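Local coordinates for protein regulator of nonsense transcripts 2 (Homo sapiens, PDB 4CEM) that takes part in nonsense-mediated mRNA decay, as the factor UPF2, the fragment here being its first MIF4G domain, at residues V207-K212 with L300-D305. Residues are numbered along the deposited sequence; the frame is centred on the assembly and turned at random.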
ATOM      1  N   VAL A 207     -15.109   2.349   3.177  1.00 36.17           N
ATOM      2  CA  VAL A 207     -15.940   3.049   2.216  1.00 35.10           C
ATOM      3  C   VAL A 207     -15.800   4.533   2.528  1.00 35.58           C
ATOM      4  O   VAL A 207     -16.521   5.049   3.374  1.00 36.98           O
ATOM      5  CB  VAL A 207     -17.419   2.630   2.304  1.00 33.95           C
ATOM      6  CG1 VAL A 207     -18.212   3.278   1.172  1.00 33.01           C
ATOM      7  CG2 VAL A 207     -17.548   1.116   2.251  1.00 31.99           C
ATOM      8  N   PRO A 208     -14.851   5.219   1.867  1.00 35.97           N
ATOM      9  CA  PRO A 208     -14.548   6.624   2.165  1.00 36.61           C
ATOM     10  C   PRO A 208     -15.713   7.590   1.980  1.00 38.89           C
ATOM     11  O   PRO A 208     -16.655   7.315   1.227  1.00 35.12           O
ATOM     12  CB  PRO A 208     -13.457   6.980   1.151  1.00 36.11           C
ATOM     13  CG  PRO A 208     -12.871   5.683   0.725  1.00 35.60           C
ATOM     14  CD  PRO A 208     -13.973   4.676   0.816  1.00 35.63           C
ATOM     15  N   ARG A 209     -15.605   8.742   2.637  1.00 43.74           N
ATOM     16  CA  ARG A 209     -16.615   9.792   2.552  1.00 45.10           C
ATOM     17  C   ARG A 209     -16.807  10.294   1.120  1.00 45.96           C
ATOM     18  O   ARG A 209     -17.941  10.500   0.697  1.00 48.37           O
ATOM     19  CB  ARG A 209     -16.257  10.949   3.486  1.00 48.22           C
ATOM     20  CG  ARG A 209     -17.377  11.968   3.697  1.00 51.16           C
ATOM     21  CD  ARG A 209     -17.254  12.705   5.032  1.00 50.66           C
ATOM     22  NE  ARG A 209     -17.376  11.799   6.182  1.00 51.53           N
ATOM     23  CZ  ARG A 209     -17.348  12.181   7.462  1.00 50.59           C
ATOM     24  NH1 ARG A 209     -17.206  13.462   7.784  1.00 50.45           N
ATOM     25  NH2 ARG A 209     -17.465  11.275   8.427  1.00 48.95           N
ATOM     26  N   LYS A 210     -15.718  10.471   0.368  1.00 46.50           N
ATOM     27  CA  LYS A 210     -15.824  10.875  -1.044  1.00 47.60           C
ATOM     28  C   LYS A 210     -16.709   9.911  -1.841  1.00 45.43           C
ATOM     29  O   LYS A 210     -17.574  10.337  -2.610  1.00 46.51           O
ATOM     30  CB  LYS A 210     -14.453  10.925  -1.731  1.00 51.84           C
ATOM     31  CG  LYS A 210     -13.475  11.948  -1.180  1.00 56.23           C
ATOM     32  CD  LYS A 210     -12.409  12.308  -2.213  1.00 58.92           C
ATOM     33  CE  LYS A 210     -11.426  13.338  -1.671  1.00 60.85           C
ATOM     34  NZ  LYS A 210     -10.738  14.096  -2.758  1.00 61.67           N
ATOM     35  N   VAL A 211     -16.475   8.613  -1.670  1.00 40.84           N
ATOM     36  CA  VAL A 211     -17.232   7.602  -2.401  1.00 39.44           C
ATOM     37  C   VAL A 211     -18.696   7.657  -1.991  1.00 40.31           C
ATOM     38  O   VAL A 211     -19.587   7.639  -2.848  1.00 42.00           O
ATOM     39  CB  VAL A 211     -16.695   6.172  -2.154  1.00 39.17           C
ATOM     40  CG1 VAL A 211     -17.601   5.134  -2.813  1.00 37.10           C
ATOM     41  CG2 VAL A 211     -15.253   6.035  -2.641  1.00 35.68           C
ATOM     42  N   LYS A 212     -18.945   7.737  -0.682  1.00 38.93           N
ATOM     43  CA  LYS A 212     -20.311   7.822  -0.186  1.00 37.90           C
ATOM     44  C   LYS A 212     -20.989   9.044  -0.769  1.00 37.70           C
ATOM     45  O   LYS A 212     -22.086   8.956  -1.325  1.00 37.22           O
ATOM     46  CB  LYS A 212     -20.339   7.880   1.335  1.00 38.34           C
ATOM     47  CG  LYS A 212     -20.030   6.551   2.003  1.00 38.44           C
ATOM     48  CD  LYS A 212     -20.410   6.611   3.467  1.00 39.63           C
ATOM     49  CE  LYS A 212     -20.026   5.350   4.223  1.00 40.02           C
ATOM     50  NZ  LYS A 212     -20.545   5.415   5.619  1.00 38.93           N
ATOM     51  N   LEU A 300      -7.004  11.083   5.687  1.00 47.94           N
ATOM     52  CA  LEU A 300      -7.277   9.770   6.278  1.00 46.87           C
ATOM     53  C   LEU A 300      -8.638   9.702   6.978  1.00 46.22           C
ATOM     54  O   LEU A 300      -9.250   8.635   7.073  1.00 49.05           O
ATOM     55  CB  LEU A 300      -6.164   9.404   7.272  1.00 47.80           C
ATOM     56  CG  LEU A 300      -6.238   8.015   7.923  1.00 47.60           C
ATOM     57  CD1 LEU A 300      -6.209   6.935   6.858  1.00 47.35           C
ATOM     58  CD2 LEU A 300      -5.109   7.815   8.920  1.00 46.88           C
ATOM     59  N   ALA A 301      -9.097  10.831   7.499  1.00 45.75           N
ATOM     60  CA  ALA A 301     -10.429  10.918   8.097  1.00 45.70           C
ATOM     61  C   ALA A 301     -11.481  10.580   7.046  1.00 44.29           C
ATOM     62  O   ALA A 301     -12.468   9.906   7.320  1.00 41.26           O
ATOM     63  CB  ALA A 301     -10.667  12.318   8.646  1.00 44.75           C
ATOM     64  N   ASP A 302     -11.251  11.067   5.835  1.00 45.20           N
ATOM     65  CA  ASP A 302     -12.136  10.789   4.729  1.00 46.32           C
ATOM     66  C   ASP A 302     -12.169   9.297   4.408  1.00 44.59           C
ATOM     67  O   ASP A 302     -13.241   8.683   4.396  1.00 42.37           O
ATOM     68  CB  ASP A 302     -11.702  11.561   3.495  1.00 46.58           C
ATOM     69  CG  ASP A 302     -12.603  11.296   2.331  1.00 49.44           C
ATOM     70  OD1 ASP A 302     -12.510  10.189   1.752  1.00 52.91           O
ATOM     71  OD2 ASP A 302     -13.416  12.186   2.010  1.00 52.13           O
ATOM     72  N   LEU A 303     -10.994   8.733   4.144  1.00 42.61           N
ATOM     73  CA  LEU A 303     -10.866   7.312   3.831  1.00 40.80           C
ATOM     74  C   LEU A 303     -11.555   6.462   4.909  1.00 40.18           C
ATOM     75  O   LEU A 303     -12.255   5.503   4.600  1.00 39.25           O
ATOM     76  CB  LEU A 303      -9.384   6.937   3.671  1.00 40.41           C
ATOM     77  CG  LEU A 303      -8.666   7.422   2.394  1.00 40.17           C
ATOM     78  CD1 LEU A 303      -7.198   7.734   2.641  1.00 38.29           C
ATOM     79  CD2 LEU A 303      -8.796   6.424   1.246  1.00 39.04           C
ATOM     80  N   LEU A 304     -11.385   6.837   6.172  1.00 40.39           N
ATOM     81  CA  LEU A 304     -12.040   6.121   7.259  1.00 42.54           C
ATOM     82  C   LEU A 304     -13.451   6.647   7.584  1.00 45.40           C
ATOM     83  O   LEU A 304     -14.109   6.114   8.475  1.00 47.78           O
ATOM     84  CB  LEU A 304     -11.158   6.155   8.505  1.00 42.43           C
ATOM     85  CG  LEU A 304      -9.743   5.609   8.308  1.00 42.33           C
ATOM     86  CD1 LEU A 304      -8.929   5.686   9.593  1.00 40.99           C
ATOM     87  CD2 LEU A 304      -9.797   4.182   7.793  1.00 41.87           C
ATOM     88  N   ASP A 305     -13.914   7.669   6.856  1.00 46.52           N
ATOM     89  CA  ASP A 305     -15.235   8.291   7.063  1.00 47.91           C
ATOM     90  C   ASP A 305     -15.433   8.860   8.478  1.00 51.14           C
ATOM     91  O   ASP A 305     -16.550   8.886   8.996  1.00 52.47           O
ATOM     92  CB  ASP A 305     -16.366   7.309   6.714  1.00 47.53           C
ATOM     93  CG  ASP A 305     -17.757   7.976   6.682  1.00 47.00           C
ATOM     94  OD1 ASP A 305     -17.855   9.184   6.347  1.00 44.42           O
ATOM     95  OD2 ASP A 305     -18.750   7.276   7.001  1.00 45.08           O
TER
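Arg209 and Lys212 both pair with Asp305, giving a three-residue salt-bridge network between the start of one helix and the end of another. The guanidinium comes side-on: Arg209 NE lies 2.7 Å from Asp305 OD1, nearly on that oxygen's C-O line, while Arg209 NH2 meets the same oxygen from above the carboxylate plane, the guanidinium and carboxylate planes standing 85° apart. A bend at chi3 (-63°) turns NE toward the carboxylate; NH2 adds a weak bond to Asp305 O. Lys212 NZ takes the other oxygen, Asp305 OD2, at 2.9 Å, so each carboxylate oxygen meets its own cation.

Beside this network the backbones join directly. Arg209 N donates to Asp302 O (2.9 Å, 165° at the hydrogen), and Asp305 N, within the Schellman motif closing helix 283-303, reaches that oxygen from the opposite face. Asp302 OD2 lies 3.2 Å from Lys210 CG and bonds weakly to Lys210 N. N-cap Pro208 sets its CG 4.2 Å from Leu303 CD2.

The example shows a Schellman-closed helix C-terminus meeting a helix N-terminus through one shared carbonyl, at the surface of the all-helical MIF4G domain, where Leu303 also packs on helix 189-204 and Leu304 on helix 230-259.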